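Local coordinates for nucleosome assembly protein 1, putative (Plasmodium falciparum, PDB 3FS3) that probably binds histones as a chaperone of the nucleosome assembly protein family, and is likely to act in chromatin assembly, at residues D92-A97 with P283-Y288; L160-A165 with H239-H244. All coordinates share one frame; numbering follows the deposited sequence.

Contact 1 of 2, residues D92-A97 with P283-Y288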
loop_
_atom_site.group_PDB
_atom_site.type_symbol
_atom_site.label_atom_id
_atom_site.label_comp_id
_atom_site.label_asym_id
_atom_site.label_seq_id
_atom_site.Cartn_x
_atom_site.Cartn_y
_atom_site.Cartn_z
ATOM N N ASP A 92 15.096 -21.496 3.715
ATOM C CA ASP A 92 15.950 -22.606 3.309
ATOM C C ASP A 92 15.729 -23.842 4.165
ATOM O O ASP A 92 15.881 -24.967 3.681
ATOM C CB ASP A 92 17.430 -22.215 3.371
ATOM C CG ASP A 92 17.757 -21.038 2.482
ATOM O OD1 ASP A 92 17.194 -20.963 1.366
ATOM O OD2 ASP A 92 18.584 -20.196 2.892
ATOM N N LYS A 93 15.390 -23.643 5.437
ATOM C CA LYS A 93 15.153 -24.779 6.317
ATOM C C LYS A 93 13.886 -25.495 5.874
ATOM O O LYS A 93 13.822 -26.720 5.849
ATOM C CB LYS A 93 15.036 -24.328 7.781
ATOM C CG LYS A 93 16.391 -24.070 8.432
ATOM C CD LYS A 93 16.295 -23.780 9.936
ATOM C CE LYS A 93 15.634 -22.436 10.231
ATOM N NZ LYS A 93 15.663 -22.086 11.693
ATOM N N ARG A 94 12.879 -24.719 5.510
ATOM C CA ARG A 94 11.624 -25.291 5.051
ATOM C C ARG A 94 11.874 -26.101 3.777
ATOM O O ARG A 94 11.423 -27.236 3.660
ATOM C CB ARG A 94 10.629 -24.167 4.789
ATOM C CG ARG A 94 9.507 -24.528 3.850
ATOM C CD ARG A 94 9.198 -23.334 2.984
ATOM N NE ARG A 94 8.326 -22.395 3.652
ATOM C CZ ARG A 94 8.142 -21.138 3.270
ATOM N NH1 ARG A 94 8.786 -20.655 2.214
ATOM N NH2 ARG A 94 7.293 -20.368 3.941
ATOM N N ARG A 95 12.608 -25.521 2.830
ATOM C CA ARG A 95 12.904 -26.204 1.576
ATOM C C ARG A 95 13.608 -27.528 1.873
ATOM O O ARG A 95 13.220 -28.592 1.368
ATOM C CB ARG A 95 13.810 -25.330 0.701
ATOM C CG ARG A 95 14.094 -25.892 -0.681
ATOM C CD ARG A 95 15.407 -25.338 -1.198
ATOM N NE ARG A 95 16.536 -25.868 -0.435
ATOM C CZ ARG A 95 17.614 -25.167 -0.093
ATOM N NH1 ARG A 95 17.722 -23.889 -0.445
ATOM N NH2 ARG A 95 18.585 -25.745 0.602
ATOM N N GLU A 96 14.641 -27.437 2.705
ATOM C CA GLU A 96 15.449 -28.580 3.103
ATOM C C GLU A 96 14.589 -29.697 3.682
ATOM O O GLU A 96 14.743 -30.859 3.312
ATOM C CB GLU A 96 16.499 -28.128 4.127
ATOM C CG GLU A 96 17.361 -29.234 4.698
ATOM C CD GLU A 96 18.165 -29.977 3.641
ATOM O OE1 GLU A 96 18.831 -29.314 2.810
ATOM O OE2 GLU A 96 18.137 -31.228 3.654
ATOM N N ALA A 97 13.684 -29.339 4.587
ATOM C CA ALA A 97 12.810 -30.326 5.202
ATOM C C ALA A 97 11.821 -30.881 4.176
ATOM O O ALA A 97 11.479 -32.059 4.218
ATOM C CB ALA A 97 12.055 -29.697 6.370
ATOM N N PRO A 283 5.859 -16.017 2.694
ATOM C CA PRO A 283 6.052 -15.785 4.136
ATOM C C PRO A 283 5.253 -16.707 5.074
ATOM O O PRO A 283 5.692 -16.990 6.200
ATOM C CB PRO A 283 5.638 -14.320 4.311
ATOM C CG PRO A 283 5.856 -13.710 2.935
ATOM C CD PRO A 283 5.342 -14.805 2.027
ATOM N N TYR A 284 4.098 -17.187 4.601
ATOM C CA TYR A 284 3.201 -18.021 5.402
ATOM C C TYR A 284 2.782 -19.338 4.743
ATOM O O TYR A 284 1.697 -19.846 5.015
ATOM C CB TYR A 284 1.927 -17.223 5.707
ATOM C CG TYR A 284 2.156 -15.757 6.020
ATOM C CD1 TYR A 284 3.003 -15.368 7.054
ATOM C CD2 TYR A 284 1.519 -14.761 5.283
ATOM C CE1 TYR A 284 3.213 -14.027 7.352
ATOM C CE2 TYR A 284 1.717 -13.415 5.571
ATOM C CZ TYR A 284 2.566 -13.055 6.608
ATOM O OH TYR A 284 2.759 -11.727 6.904
ATOM N N ALA A 285 3.640 -19.896 3.898
ATOM C CA ALA A 285 3.326 -21.125 3.172
ATOM C C ALA A 285 2.591 -22.227 3.911
ATOM O O ALA A 285 1.474 -22.600 3.527
ATOM C CB ALA A 285 4.584 -21.701 2.560
ATOM N N VAL A 286 3.208 -22.756 4.964
ATOM C CA VAL A 286 2.595 -23.861 5.685
ATOM C C VAL A 286 1.209 -23.553 6.227
ATOM O O VAL A 286 0.362 -24.438 6.273
ATOM C CB VAL A 286 3.502 -24.376 6.840
ATOM C CG1 VAL A 286 3.540 -23.370 8.000
ATOM C CG2 VAL A 286 3.001 -25.737 7.308
ATOM N N ASP A 287 0.970 -22.304 6.626
ATOM C CA ASP A 287 -0.338 -21.928 7.152
ATOM C C ASP A 287 -1.395 -21.947 6.058
ATOM O O ASP A 287 -2.580 -22.177 6.327
ATOM C CB ASP A 287 -0.277 -20.560 7.830
ATOM C CG ASP A 287 0.337 -20.635 9.212
ATOM O OD1 ASP A 287 0.471 -21.759 9.740
ATOM O OD2 ASP A 287 0.672 -19.578 9.780
ATOM N N TYR A 288 -0.974 -21.695 4.824
ATOM C CA TYR A 288 -1.908 -21.776 3.710
ATOM C C TYR A 288 -2.133 -23.264 3.464
ATOM O O TYR A 288 -3.268 -23.709 3.310
ATOM C CB TYR A 288 -1.335 -21.095 2.465
ATOM C CG TYR A 288 -1.677 -19.629 2.418
ATOM C CD1 TYR A 288 -2.988 -19.207 2.163
ATOM C CD2 TYR A 288 -0.712 -18.663 2.681
ATOM C CE1 TYR A 288 -3.326 -17.853 2.175
ATOM C CE2 TYR A 288 -1.036 -17.304 2.698
ATOM C CZ TYR A 288 -2.342 -16.908 2.445
ATOM O OH TYR A 288 -2.653 -15.572 2.473
HETATM O O HOH W 1 5.919 -21.880 5.802
#

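Contact 2 of 2, residues L160-A165 with H239-H244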
loop_
_atom_site.group_PDB
_atom_site.type_symbol
_atom_site.label_atom_id
_atom_site.label_comp_id
_atom_site.label_asym_id
_atom_site.label_seq_id
_atom_site.Cartn_x
_atom_site.Cartn_y
_atom_site.Cartn_z
ATOM N N LEU A 160 10.633 -13.662 -8.811
ATOM C CA LEU A 160 10.022 -14.852 -8.224
ATOM C C LEU A 160 10.542 -16.107 -8.925
ATOM O O LEU A 160 10.523 -16.190 -10.149
ATOM C CB LEU A 160 8.503 -14.785 -8.369
ATOM C CG LEU A 160 7.777 -13.682 -7.608
ATOM C CD1 LEU A 160 6.296 -13.731 -7.977
ATOM C CD2 LEU A 160 7.984 -13.855 -6.099
ATOM N N SER A 161 11.009 -17.082 -8.155
ATOM C CA SER A 161 11.528 -18.315 -8.744
ATOM C C SER A 161 10.723 -19.532 -8.311
ATOM O O SER A 161 10.425 -19.705 -7.132
ATOM C CB SER A 161 12.997 -18.520 -8.365
ATOM O OG SER A 161 13.807 -17.483 -8.887
ATOM N N PHE A 162 10.375 -20.363 -9.286
ATOM C CA PHE A 162 9.608 -21.582 -9.066
ATOM C C PHE A 162 10.506 -22.772 -9.424
ATOM O O PHE A 162 10.815 -23.001 -10.596
ATOM C CB PHE A 162 8.356 -21.559 -9.947
ATOM C CG PHE A 162 7.422 -20.412 -9.643
ATOM C CD1 PHE A 162 6.247 -20.622 -8.926
ATOM C CD2 PHE A 162 7.740 -19.120 -10.040
ATOM C CE1 PHE A 162 5.401 -19.558 -8.612
ATOM C CE2 PHE A 162 6.902 -18.048 -9.732
ATOM C CZ PHE A 162 5.727 -18.270 -9.013
ATOM N N TYR A 163 10.935 -23.512 -8.406
ATOM C CA TYR A 163 11.815 -24.653 -8.606
ATOM C C TYR A 163 11.007 -25.928 -8.795
ATOM O O TYR A 163 10.146 -26.259 -7.978
ATOM C CB TYR A 163 12.759 -24.791 -7.410
ATOM C CG TYR A 163 13.681 -23.601 -7.242
ATOM C CD1 TYR A 163 15.022 -23.661 -7.635
ATOM C CD2 TYR A 163 13.202 -22.397 -6.725
ATOM C CE1 TYR A 163 15.860 -22.546 -7.521
ATOM C CE2 TYR A 163 14.026 -21.286 -6.610
ATOM C CZ TYR A 163 15.351 -21.364 -7.012
ATOM O OH TYR A 163 16.140 -20.240 -6.932
ATOM N N PHE A 164 11.290 -26.646 -9.875
ATOM C CA PHE A 164 10.562 -27.871 -10.176
ATOM C C PHE A 164 11.466 -29.093 -10.196
ATOM O O PHE A 164 12.611 -29.030 -10.650
ATOM C CB PHE A 164 9.882 -27.748 -11.543
ATOM C CG PHE A 164 8.721 -26.803 -11.566
ATOM C CD1 PHE A 164 7.427 -27.269 -11.360
ATOM C CD2 PHE A 164 8.916 -25.450 -11.817
ATOM C CE1 PHE A 164 6.344 -26.408 -11.411
ATOM C CE2 PHE A 164 7.836 -24.577 -11.868
ATOM C CZ PHE A 164 6.545 -25.058 -11.666
ATOM N N ALA A 165 10.947 -30.210 -9.702
ATOM C CA ALA A 165 11.700 -31.450 -9.722
ATOM C C ALA A 165 11.619 -31.933 -11.163
ATOM O O ALA A 165 10.797 -31.447 -11.941
ATOM C CB ALA A 165 11.061 -32.472 -8.787
ATOM N N HIS A 239 0.358 -19.243 -17.651
ATOM C CA HIS A 239 0.304 -18.071 -18.512
ATOM C C HIS A 239 0.982 -16.955 -17.728
ATOM O O HIS A 239 1.275 -15.890 -18.264
ATOM C CB HIS A 239 -1.145 -17.698 -18.824
ATOM C CG HIS A 239 -1.695 -18.393 -20.030
ATOM N ND1 HIS A 239 -2.931 -19.000 -20.043
ATOM C CD2 HIS A 239 -1.174 -18.570 -21.266
ATOM C CE1 HIS A 239 -3.148 -19.524 -21.237
ATOM N NE2 HIS A 239 -2.098 -19.277 -21.997
ATOM N N PHE A 240 1.221 -17.222 -16.446
ATOM C CA PHE A 240 1.889 -16.289 -15.548
ATOM C C PHE A 240 3.293 -16.011 -16.082
ATOM O O PHE A 240 3.821 -14.911 -15.948
ATOM C CB PHE A 240 1.993 -16.911 -14.148
ATOM C CG PHE A 240 2.758 -16.072 -13.153
ATOM C CD1 PHE A 240 2.140 -15.025 -12.479
ATOM C CD2 PHE A 240 4.098 -16.346 -12.879
ATOM C CE1 PHE A 240 2.840 -14.257 -11.541
ATOM C CE2 PHE A 240 4.812 -15.583 -11.941
ATOM C CZ PHE A 240 4.178 -14.535 -11.270
ATOM N N PHE A 241 3.904 -17.020 -16.683
ATOM C CA PHE A 241 5.252 -16.857 -17.208
ATOM C C PHE A 241 5.228 -16.288 -18.621
ATOM O O PHE A 241 5.751 -16.878 -19.564
ATOM C CB PHE A 241 5.978 -18.198 -17.136
ATOM C CG PHE A 241 6.082 -18.738 -15.731
ATOM C CD1 PHE A 241 7.062 -18.266 -14.865
ATOM C CD2 PHE A 241 5.172 -19.686 -15.265
ATOM C CE1 PHE A 241 7.141 -18.723 -13.561
ATOM C CE2 PHE A 241 5.236 -20.152 -13.963
ATOM C CZ PHE A 241 6.226 -19.669 -13.104
ATOM N N THR A 242 4.600 -15.121 -18.741
ATOM C CA THR A 242 4.475 -14.406 -20.003
ATOM C C THR A 242 5.053 -13.012 -19.786
ATOM O O THR A 242 4.681 -12.322 -18.835
ATOM C CB THR A 242 2.988 -14.288 -20.437
ATOM O OG1 THR A 242 2.487 -15.580 -20.808
ATOM C CG2 THR A 242 2.844 -13.344 -21.616
ATOM N N SER A 243 5.971 -12.607 -20.659
ATOM C CA SER A 243 6.607 -11.295 -20.554
ATOM C C SER A 243 5.698 -10.172 -21.051
ATOM O O SER A 243 5.015 -10.312 -22.069
ATOM C CB SER A 243 7.917 -11.274 -21.350
ATOM O OG SER A 243 8.835 -12.234 -20.859
ATOM N N HIS A 244 5.695 -9.058 -20.324
ATOM C CA HIS A 244 4.883 -7.899 -20.683
ATOM C C HIS A 244 5.705 -6.627 -20.502
ATOM O O HIS A 244 6.729 -6.634 -19.815
ATOM C CB HIS A 244 3.628 -7.842 -19.809
ATOM C CG HIS A 244 2.663 -8.959 -20.062
ATOM N ND1 HIS A 244 2.110 -9.709 -19.046
ATOM C CD2 HIS A 244 2.142 -9.444 -21.213
ATOM C CE1 HIS A 244 1.290 -10.608 -19.560
ATOM N NE2 HIS A 244 1.292 -10.469 -20.874
#

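Contact 1 of 2, residues D92-A97 with P283-Y288
Arg94 leaves the long helix 49-99 and reaches across to Pro283 and Ala285 in helix 260-289, making this a one-sided contact: a single arginine meets a neighbouring helix whose backbone bonding is interrupted. The main chains stay well apart, with 9.2 Å between the CA atoms of Arg94 and Val286, and only 105 Å² is buried in total. CG of Arg94 stands anti to the backbone N (chi1 158°), and bends at chi2 and chi3 carry the guanidinium to the second helix. At Pro283 the carbonyl carbon lies at the guanidinium edge, 4.3 Å from Arg94 NH2. One residue earlier, the Ile282 carbonyl oxygen accepts a hydrogen bond from the same nitrogen. Tyr284 turns its CB away, and its hydroxyl is bonded to Glu69 of the second subunit. The methyl of Ala285 sits over one face of the guanidinium, offset toward the rim, with Ala285 CB 3.3 Å from Arg94 NH2; Trp115 of helix 114-120 touches both residues. At Val286 the helix is kinked and the backbone N has no bond to the preceding turn. A water takes up that N-H, its oxygen 3.0 Å from Val286 N. The same water lies in the guanidinium plane, at the edge, and accepts a bond from Arg94 NH2 at 2.8 Å. Asp287 then faces the other chain, where its OD2 bonds to Tyr66 of the second subunit. Chemically, NH2 spends its hydrogens on a carbonyl and a water beside the kink, so the buried arginine satisfies the helix backbone directly and through one water; its positive charge meets no carboxylate across this contact and is probably stabilised by these neutral dipoles.

Contact 2 of 2, residues L160-A165 with H239-H244
Phe162, on strand 158-164 of the four-stranded antiparallel sheet of this NAP-family domain, joins Phe240 and Phe241 in an aromatic cluster. Alternation along the strand sorts the side chains: Leu160 and Phe162 direct their CB atoms toward 239-244, whereas Ser161 between them directs its own away. The principal bump is the rim of Phe241, which presses on one face of Phe162 in an edge-to-face pair with the planes at 87° and the centroids 5.1 Å apart. The edge lands off-centre, over the CD2 side of the ring. Phe240 fits beside it at an oblique tilt: its plane makes 67° with that of Phe162, and Phe240 CE2 approaches Phe162 CE2 to 3.9 Å. At the far corner of Phe240, a methyl of Leu160 meets the ring edge near its plane, Leu160 CD1 lying 4.0 Å from Phe240 CZ. The hollow for these rings is thus bordered by alternate residues of one strand, while helix 260-289 supplies Ile277 against Phe162 and Ala274 against Leu160. The two loop rings also pack on each other, Phe240 CD2 lying over the centre of the Phe241 ring. Their different first torsions help to arrange this, since CG is anti to the backbone N in Phe240 (chi1 176°) but anti to the carbonyl carbon in Phe241. Phe241 is also the centre of an inverse gamma turn. The hydroxyl of Thr242 ties back across the backbone of the turn, OG1 donating to His239 O at 2.8 Å. Across the contact, the tightest approach is Phe241 CZ to Phe162 CD2, at 3.5 Å.

Contacts 1 and 2 are separate sites in one NAP-family domain, with centres 19 Å apart and nearest atoms about 7 Å apart, so neither touches the other. In sequence, both segments of contact 2 fall between those of contact 1. Helix 260-289 connects them: its 283-288 part forms one side of contact 1, and an earlier part of the same helix packs on the strand of contact 2. Their chemistry differs, polar and water-mediated in the first, aromatic in the second. Contact 1 also lies within reach of the second subunit, whereas no other chain of the assembly touches the segments of contact 2.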